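Local atomic coordinates of agmatinase (Deinococcus radiodurans, PDB entry 1WOH), a protein that probably hydrolyses agmatine to putrescine and urea, as a manganese-dependent member of the arginase (ureohydrolase) family. Residues V134-V139 with N172-T177; V237-S242 with G283-L288. All blocks are in the same frame, centred on the assembly; numbering follows the deposited sequence.

Contact 1. Residues V134-V139 with N172-T177; sequences VPDLHV and NLVHIT
Strands 137-142 and 173-181, neighbours in the parallel sheet of the arginase fold, begin here as the two strands of a beta-alpha-beta unit whose crossover contains helix 162-169. Leu137 pairs with Leu173 but His138 with His175, a one-residue shift that marks a beta bulge at Val174. Leu137 N to Asn172 O, just before the bulge, and Val174 N to Leu137 O are both weak bonds. Beyond it the ladder is regular: Val139 N reaches His175 O at 2.9 Å, and Thr177 N gives Val139 O a nearly straight bond (165° at the hydrogen). Before it, the amide of Asn172 extends the pairing, ND2 donating to Val134 O at 2.8 Å with the acceptor in the amide plane; ND2 also bonds Phe131 O.

Leu137, Val139, Leu173 and Ile176 share the face turned to helix 162-169, where Val139 CG2 meets Leu173 CD2 at 4.1 Å. The histidines occupy the other face. His175 CB sits over the His138 ring, 3.9 Å from its centroid, while the ring planes are inclined at 43°. His175 CG lies anti to its backbone N (chi1 -174°), leading the ring away. An alanine in place of His138 would probably leave His175 CB and Val174 CG2 without their ring partner and open a gap there. His175 NE2 bonds Thr200 OG1, and its ND1 meets a water at 3.0 Å that also bonds Thr177 OG1.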
ATOM      1  N   VAL A 134     -44.385   2.455   7.624  1.00 24.40           N
ATOM      2  CA  VAL A 134     -44.457   3.184   6.360  1.00 22.69           C
ATOM      3  C   VAL A 134     -45.337   2.425   5.370  1.00 23.60           C
ATOM      4  O   VAL A 134     -44.995   1.328   4.922  1.00 24.05           O
ATOM      5  CB  VAL A 134     -43.050   3.385   5.744  1.00 21.64           C
ATOM      6  CG1 VAL A 134     -43.164   4.106   4.409  1.00 21.88           C
ATOM      7  CG2 VAL A 134     -42.176   4.176   6.701  1.00 18.06           C
ATOM      8  N   PRO A 135     -46.491   3.007   5.005  1.00 24.74           N
ATOM      9  CA  PRO A 135     -47.408   2.356   4.063  1.00 25.24           C
ATOM     10  C   PRO A 135     -46.834   2.143   2.666  1.00 24.51           C
ATOM     11  O   PRO A 135     -46.215   3.041   2.093  1.00 26.37           O
ATOM     12  CB  PRO A 135     -48.619   3.292   4.064  1.00 25.97           C
ATOM     13  CG  PRO A 135     -48.003   4.629   4.308  1.00 25.73           C
ATOM     14  CD  PRO A 135     -46.999   4.333   5.400  1.00 25.23           C
ATOM     15  N   ASP A 136     -47.046   0.942   2.134  1.00 22.35           N
ATOM     16  CA  ASP A 136     -46.581   0.575   0.802  1.00 23.45           C
ATOM     17  C   ASP A 136     -45.143   1.003   0.567  1.00 21.42           C
ATOM     18  O   ASP A 136     -44.828   1.637  -0.437  1.00 19.93           O
ATOM     19  CB  ASP A 136     -47.486   1.199  -0.261  1.00 27.10           C
ATOM     20  CG  ASP A 136     -48.905   0.670  -0.194  1.00 30.96           C
ATOM     21  OD1 ASP A 136     -49.089  -0.555  -0.339  1.00 31.99           O
ATOM     22  OD2 ASP A 136     -49.837   1.478   0.007  1.00 36.22           O
ATOM     23  N   LEU A 137     -44.274   0.652   1.505  1.00 19.01           N
ATOM     24  CA  LEU A 137     -42.867   0.999   1.402  1.00 17.06           C
ATOM     25  C   LEU A 137     -42.234   0.396   0.149  1.00 16.79           C
ATOM     26  O   LEU A 137     -42.387  -0.801  -0.139  1.00 15.23           O
ATOM     27  CB  LEU A 137     -42.118   0.512   2.644  1.00 16.65           C
ATOM     28  CG  LEU A 137     -40.594   0.678   2.629  1.00 15.80           C
ATOM     29  CD1 LEU A 137     -40.258   2.156   2.597  1.00 15.55           C
ATOM     30  CD2 LEU A 137     -39.975   0.006   3.867  1.00 15.88           C
ATOM     31  N   HIS A 138     -41.528   1.245  -0.597  1.00 15.40           N
ATOM     32  CA  HIS A 138     -40.834   0.844  -1.811  1.00 15.00           C
ATOM     33  C   HIS A 138     -39.343   1.029  -1.573  1.00 13.65           C
ATOM     34  O   HIS A 138     -38.937   1.952  -0.873  1.00 15.91           O
ATOM     35  CB  HIS A 138     -41.225   1.728  -2.999  1.00 14.60           C
ATOM     36  CG  HIS A 138     -42.571   1.423  -3.575  1.00 16.89           C
ATOM     37  ND1 HIS A 138     -42.755   1.118  -4.906  1.00 17.90           N
ATOM     38  CD2 HIS A 138     -43.798   1.396  -3.007  1.00 16.91           C
ATOM     39  CE1 HIS A 138     -44.041   0.914  -5.133  1.00 15.77           C
ATOM     40  NE2 HIS A 138     -44.695   1.075  -3.998  1.00 18.36           N
ATOM     41  N   VAL A 139     -38.533   0.142  -2.134  1.00 12.77           N
ATOM     42  CA  VAL A 139     -37.088   0.283  -2.007  1.00 14.01           C
ATOM     43  C   VAL A 139     -36.489   0.424  -3.391  1.00 13.08           C
ATOM     44  O   VAL A 139     -36.828  -0.334  -4.304  1.00 12.39           O
ATOM     45  CB  VAL A 139     -36.413  -0.942  -1.333  1.00 13.35           C
ATOM     46  CG1 VAL A 139     -34.875  -0.824  -1.449  1.00 13.34           C
ATOM     47  CG2 VAL A 139     -36.809  -1.016   0.126  1.00 15.90           C
ATOM     48  N   ASN A 172     -45.446  -4.520   4.813  1.00 17.37           N
ATOM     49  CA  ASN A 172     -45.636  -3.214   4.178  1.00 19.42           C
ATOM     50  C   ASN A 172     -44.598  -2.924   3.087  1.00 19.85           C
ATOM     51  O   ASN A 172     -44.792  -2.021   2.269  1.00 18.48           O
ATOM     52  CB  ASN A 172     -45.618  -2.095   5.230  1.00 18.92           C
ATOM     53  CG  ASN A 172     -44.316  -2.035   6.004  1.00 20.87           C
ATOM     54  OD1 ASN A 172     -43.863  -3.039   6.552  1.00 21.73           O
ATOM     55  ND2 ASN A 172     -43.712  -0.850   6.063  1.00 19.84           N
ATOM     56  N   LEU A 173     -43.504  -3.687   3.074  1.00 18.53           N
ATOM     57  CA  LEU A 173     -42.463  -3.514   2.053  1.00 18.30           C
ATOM     58  C   LEU A 173     -43.027  -4.226   0.830  1.00 18.21           C
ATOM     59  O   LEU A 173     -42.808  -5.427   0.629  1.00 17.63           O
ATOM     60  CB  LEU A 173     -41.156  -4.176   2.500  1.00 18.96           C
ATOM     61  CG  LEU A 173     -39.862  -3.635   1.881  1.00 20.20           C
ATOM     62  CD1 LEU A 173     -38.683  -4.444   2.411  1.00 16.95           C
ATOM     63  CD2 LEU A 173     -39.924  -3.710   0.367  1.00 21.05           C
ATOM     64  N   VAL A 174     -43.751  -3.474   0.005  1.00 16.20           N
ATOM     65  CA  VAL A 174     -44.424  -4.047  -1.147  1.00 16.57           C
ATOM     66  C   VAL A 174     -43.710  -4.130  -2.477  1.00 16.14           C
ATOM     67  O   VAL A 174     -44.155  -4.859  -3.364  1.00 17.29           O
ATOM     68  CB  VAL A 174     -45.765  -3.323  -1.396  1.00 17.93           C
ATOM     69  CG1 VAL A 174     -46.657  -3.442  -0.170  1.00 16.40           C
ATOM     70  CG2 VAL A 174     -45.511  -1.857  -1.721  1.00 17.18           C
ATOM     71  N   HIS A 175     -42.613  -3.403  -2.641  1.00 15.03           N
ATOM     72  CA  HIS A 175     -41.945  -3.444  -3.928  1.00 14.78           C
ATOM     73  C   HIS A 175     -40.502  -2.992  -3.868  1.00 13.68           C
ATOM     74  O   HIS A 175     -40.150  -2.106  -3.099  1.00 14.11           O
ATOM     75  CB  HIS A 175     -42.717  -2.565  -4.923  1.00 15.13           C
ATOM     76  CG  HIS A 175     -42.196  -2.632  -6.323  1.00 13.83           C
ATOM     77  ND1 HIS A 175     -41.260  -1.747  -6.816  1.00 16.85           N
ATOM     78  CD2 HIS A 175     -42.452  -3.506  -7.324  1.00 14.91           C
ATOM     79  CE1 HIS A 175     -40.964  -2.073  -8.062  1.00 15.41           C
ATOM     80  NE2 HIS A 175     -41.673  -3.138  -8.394  1.00 16.35           N
ATOM     81  N   ILE A 176     -39.673  -3.633  -4.679  1.00 13.39           N
ATOM     82  CA  ILE A 176     -38.263  -3.281  -4.780  1.00 12.08           C
ATOM     83  C   ILE A 176     -37.907  -3.114  -6.245  1.00 12.90           C
ATOM     84  O   ILE A 176     -38.330  -3.896  -7.098  1.00 13.79           O
ATOM     85  CB  ILE A 176     -37.329  -4.375  -4.196  1.00 11.65           C
ATOM     86  CG1 ILE A 176     -37.634  -4.599  -2.716  1.00 11.65           C
ATOM     87  CG2 ILE A 176     -35.861  -3.940  -4.341  1.00 11.03           C
ATOM     88  CD1 ILE A 176     -36.709  -5.644  -2.054  1.00 11.25           C
ATOM     89  N   THR A 177     -37.136  -2.078  -6.534  1.00 12.76           N
ATOM     90  CA  THR A 177     -36.675  -1.827  -7.885  1.00 12.84           C
ATOM     91  C   THR A 177     -35.162  -1.900  -7.754  1.00 11.30           C
ATOM     92  O   THR A 177     -34.564  -1.062  -7.084  1.00 13.80           O
ATOM     93  CB  THR A 177     -37.060  -0.421  -8.371  1.00 14.85           C
ATOM     94  OG1 THR A 177     -38.486  -0.306  -8.426  1.00 16.50           O
ATOM     95  CG2 THR A 177     -36.474  -0.168  -9.753  1.00 14.33           C
TER
HETATM   96  O   HOH W   1     -39.561   0.633  -5.994  1.00 11.60           O

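Contact 2. Residues V237-S242 with G283-L288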
ATOM      1  N   VAL A 237     -14.357   3.145 -10.930  1.00  9.10           N
ATOM      2  CA  VAL A 237     -14.745   4.356 -10.216  1.00 10.57           C
ATOM      3  C   VAL A 237     -14.667   4.161  -8.702  1.00 10.14           C
ATOM      4  O   VAL A 237     -14.033   4.949  -8.002  1.00 10.66           O
ATOM      5  CB  VAL A 237     -16.173   4.775 -10.601  1.00 11.15           C
ATOM      6  CG1 VAL A 237     -16.571   6.040  -9.859  1.00 11.65           C
ATOM      7  CG2 VAL A 237     -16.248   4.989 -12.115  1.00 11.15           C
ATOM      8  N   ILE A 238     -15.317   3.107  -8.211  1.00  9.55           N
ATOM      9  CA  ILE A 238     -15.337   2.780  -6.786  1.00  6.19           C
ATOM     10  C   ILE A 238     -14.757   1.369  -6.577  1.00  6.95           C
ATOM     11  O   ILE A 238     -15.502   0.396  -6.460  1.00  6.93           O
ATOM     12  CB  ILE A 238     -16.787   2.786  -6.246  1.00  8.67           C
ATOM     13  CG1 ILE A 238     -17.483   4.097  -6.627  1.00  9.93           C
ATOM     14  CG2 ILE A 238     -16.779   2.585  -4.732  1.00  9.68           C
ATOM     15  CD1 ILE A 238     -16.832   5.355  -6.031  1.00  8.29           C
ATOM     16  N   PRO A 239     -13.425   1.242  -6.539  1.00  7.88           N
ATOM     17  CA  PRO A 239     -12.809  -0.075  -6.347  1.00  6.38           C
ATOM     18  C   PRO A 239     -12.874  -0.611  -4.914  1.00  7.12           C
ATOM     19  O   PRO A 239     -12.686  -1.802  -4.699  1.00  7.50           O
ATOM     20  CB  PRO A 239     -11.366   0.154  -6.805  1.00  8.80           C
ATOM     21  CG  PRO A 239     -11.111   1.559  -6.344  1.00  7.42           C
ATOM     22  CD  PRO A 239     -12.393   2.267  -6.794  1.00  6.63           C
ATOM     23  N   GLY A 240     -13.127   0.272  -3.953  1.00  7.70           N
ATOM     24  CA  GLY A 240     -13.178  -0.128  -2.553  1.00  8.60           C
ATOM     25  C   GLY A 240     -14.431  -0.860  -2.113  1.00  7.40           C
ATOM     26  O   GLY A 240     -15.290  -0.296  -1.429  1.00  8.26           O
ATOM     27  N   THR A 241     -14.539  -2.125  -2.501  1.00  8.06           N
ATOM     28  CA  THR A 241     -15.698  -2.942  -2.134  1.00  6.42           C
ATOM     29  C   THR A 241     -15.298  -4.418  -2.209  1.00  8.02           C
ATOM     30  O   THR A 241     -14.439  -4.796  -3.002  1.00  9.00           O
ATOM     31  CB  THR A 241     -16.920  -2.651  -3.062  1.00  9.55           C
ATOM     32  OG1 THR A 241     -18.096  -3.255  -2.512  1.00  9.27           O
ATOM     33  CG2 THR A 241     -16.699  -3.196  -4.449  1.00  8.60           C
ATOM     34  N   SER A 242     -15.923  -5.249  -1.383  1.00  8.48           N
ATOM     35  CA  SER A 242     -15.590  -6.677  -1.327  1.00  8.54           C
ATOM     36  C   SER A 242     -15.662  -7.481  -2.616  1.00  9.51           C
ATOM     37  O   SER A 242     -14.691  -8.158  -3.002  1.00  9.76           O
ATOM     38  CB  SER A 242     -16.478  -7.383  -0.290  1.00  9.51           C
ATOM     39  OG  SER A 242     -16.296  -8.795  -0.361  1.00  9.37           O
ATOM     40  N   GLY A 283      -8.162   6.301  -1.843  1.00 10.99           N
ATOM     41  CA  GLY A 283      -9.167   7.021  -1.082  1.00 12.72           C
ATOM     42  C   GLY A 283     -10.301   7.622  -1.897  1.00 12.13           C
ATOM     43  O   GLY A 283     -11.191   8.262  -1.334  1.00 11.94           O
ATOM     44  N   ARG A 284     -10.302   7.423  -3.211  1.00 11.44           N
ATOM     45  CA  ARG A 284     -11.376   8.004  -4.018  1.00 10.37           C
ATOM     46  C   ARG A 284     -12.734   7.356  -3.759  1.00 11.04           C
ATOM     47  O   ARG A 284     -13.772   7.997  -3.928  1.00 10.62           O
ATOM     48  CB  ARG A 284     -11.051   7.932  -5.513  1.00  9.11           C
ATOM     49  CG  ARG A 284     -11.116   6.548  -6.161  1.00 11.11           C
ATOM     50  CD  ARG A 284     -10.870   6.729  -7.659  1.00 10.38           C
ATOM     51  NE  ARG A 284     -10.855   5.486  -8.419  1.00  9.87           N
ATOM     52  CZ  ARG A 284      -9.898   4.565  -8.349  1.00  7.95           C
ATOM     53  NH1 ARG A 284      -8.862   4.730  -7.535  1.00  8.66           N
ATOM     54  NH2 ARG A 284      -9.957   3.500  -9.129  1.00  9.39           N
ATOM     55  N   SER A 285     -12.734   6.092  -3.345  1.00  8.86           N
ATOM     56  CA  SER A 285     -14.008   5.423  -3.075  1.00  7.63           C
ATOM     57  C   SER A 285     -14.820   6.116  -1.981  1.00  8.29           C
ATOM     58  O   SER A 285     -16.008   6.404  -2.176  1.00  9.47           O
ATOM     59  CB  SER A 285     -13.783   3.951  -2.696  1.00  8.78           C
ATOM     60  OG  SER A 285     -13.245   3.229  -3.787  1.00  7.96           O
ATOM     61  N   GLU A 286     -14.207   6.386  -0.829  1.00  7.83           N
ATOM     62  CA  GLU A 286     -14.958   7.037   0.241  1.00  9.90           C
ATOM     63  C   GLU A 286     -15.246   8.499  -0.073  1.00 10.85           C
ATOM     64  O   GLU A 286     -16.287   9.032   0.318  1.00 10.38           O
ATOM     65  CB  GLU A 286     -14.238   6.922   1.596  1.00 11.69           C
ATOM     66  CG  GLU A 286     -12.799   7.405   1.632  1.00 16.56           C
ATOM     67  CD  GLU A 286     -11.808   6.261   1.507  1.00 20.77           C
ATOM     68  OE1 GLU A 286     -10.833   6.243   2.287  1.00 21.20           O
ATOM     69  OE2 GLU A 286     -12.000   5.386   0.630  1.00 22.22           O
ATOM     70  N   LEU A 287     -14.332   9.148  -0.784  1.00 10.03           N
ATOM     71  CA  LEU A 287     -14.538  10.545  -1.144  1.00 11.02           C
ATOM     72  C   LEU A 287     -15.747  10.683  -2.062  1.00 10.40           C
ATOM     73  O   LEU A 287     -16.635  11.503  -1.809  1.00 10.92           O
ATOM     74  CB  LEU A 287     -13.281  11.108  -1.811  1.00 12.19           C
ATOM     75  CG  LEU A 287     -12.172  11.405  -0.791  1.00 10.98           C
ATOM     76  CD1 LEU A 287     -10.860  11.724  -1.493  1.00 10.46           C
ATOM     77  CD2 LEU A 287     -12.617  12.576   0.088  1.00 13.50           C
ATOM     78  N   LEU A 288     -15.793   9.863  -3.109  1.00  8.68           N
ATOM     79  CA  LEU A 288     -16.898   9.892  -4.046  1.00  9.08           C
ATOM     80  C   LEU A 288     -18.219   9.447  -3.439  1.00 10.02           C
ATOM     81  O   LEU A 288     -19.262  10.022  -3.742  1.00 11.07           O
ATOM     82  CB  LEU A 288     -16.593   9.028  -5.271  1.00 10.01           C
ATOM     83  CG  LEU A 288     -15.961   9.786  -6.442  1.00 12.01           C
ATOM     84  CD1 LEU A 288     -14.683  10.475  -5.981  1.00 13.03           C
ATOM     85  CD2 LEU A 288     -15.690   8.828  -7.593  1.00 11.70           C
TER
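Ile238 and Ser285 bring the two backbones closest, with CA atoms 4.7 Å apart, where an irregular loop passes the first turn of helix 284-302. Gly283 is the N-cap, and Leu288 N bonds Arg284 O at 2.9 Å within that turn. Gly240 centres an inverse gamma turn in the loop, and its N-H points out to the helix. The acceptor is Ser285 OG, 3.0 Å from Gly240 N, with 152° at the hydrogen. With OG anti to the carbonyl carbon (chi1 -65°), the hydroxyl is turned to the loop and receives this N-H; it also bonds Asp280 OD1, joining the helix start to two loops. A CB modelled on Gly240 would clash with this OG.

Pro239 packs beside the bond, its CD 3.3 Å from Ser285 OG. Its CG and CD also lie over one face of the Arg284 guanidinium, CD 3.5 Å above the plane and offset toward the rim. The Arg284 chain is extended from CG to NE and crosses the proline at about a right angle. Its polar end is held by further partners, NH2 by Ala236 O and NH1 by Thr282 OG1.

In the alpha/beta fold of the arginase family, this loop follows strand 223-229, which ends at the manganese ligand Asp229. The side chain of Ile238 is about 7 Å from that of Asp231, another manganese ligand, although no metal is bound to this chain in the model. The contact forms part of a subunit interface: Arg284 packs on Pro239 of a second subunit and Pro239 on Arg284 of a third, and Arg284 NH2 comes close to Arg284 NH2 of both, like charges together.

Leu288, one turn along the helix, supplies the apolar end. Its CD2 meets Val237 CG1 at 3.7 Å, the side chains crossing nearly perpendicularly, and its CB touches Ile238 CD1 at 3.8 Å.

From the N terminus, the chain first builds the main-sheet strands 31-36, 80-85 and 114-118 before reaching either contact. Contact 1 then closes a loop with 32 residues between its segments, including helix 162-169, and aligns two adjacent strands of the sheet. Contact 2 opens later, after strand 223-229, and closes over 40 residues that include helix 251-264 and strand 266-273. It ties the loop that follows strand 223-229 to the start of the last helix. The two closures are in series, neither nesting nor crossing. Contact 1 and contact 2 lie on opposite sides of the chain's centre; their centres are about 29 Å apart and their nearest atoms about 17 Å apart.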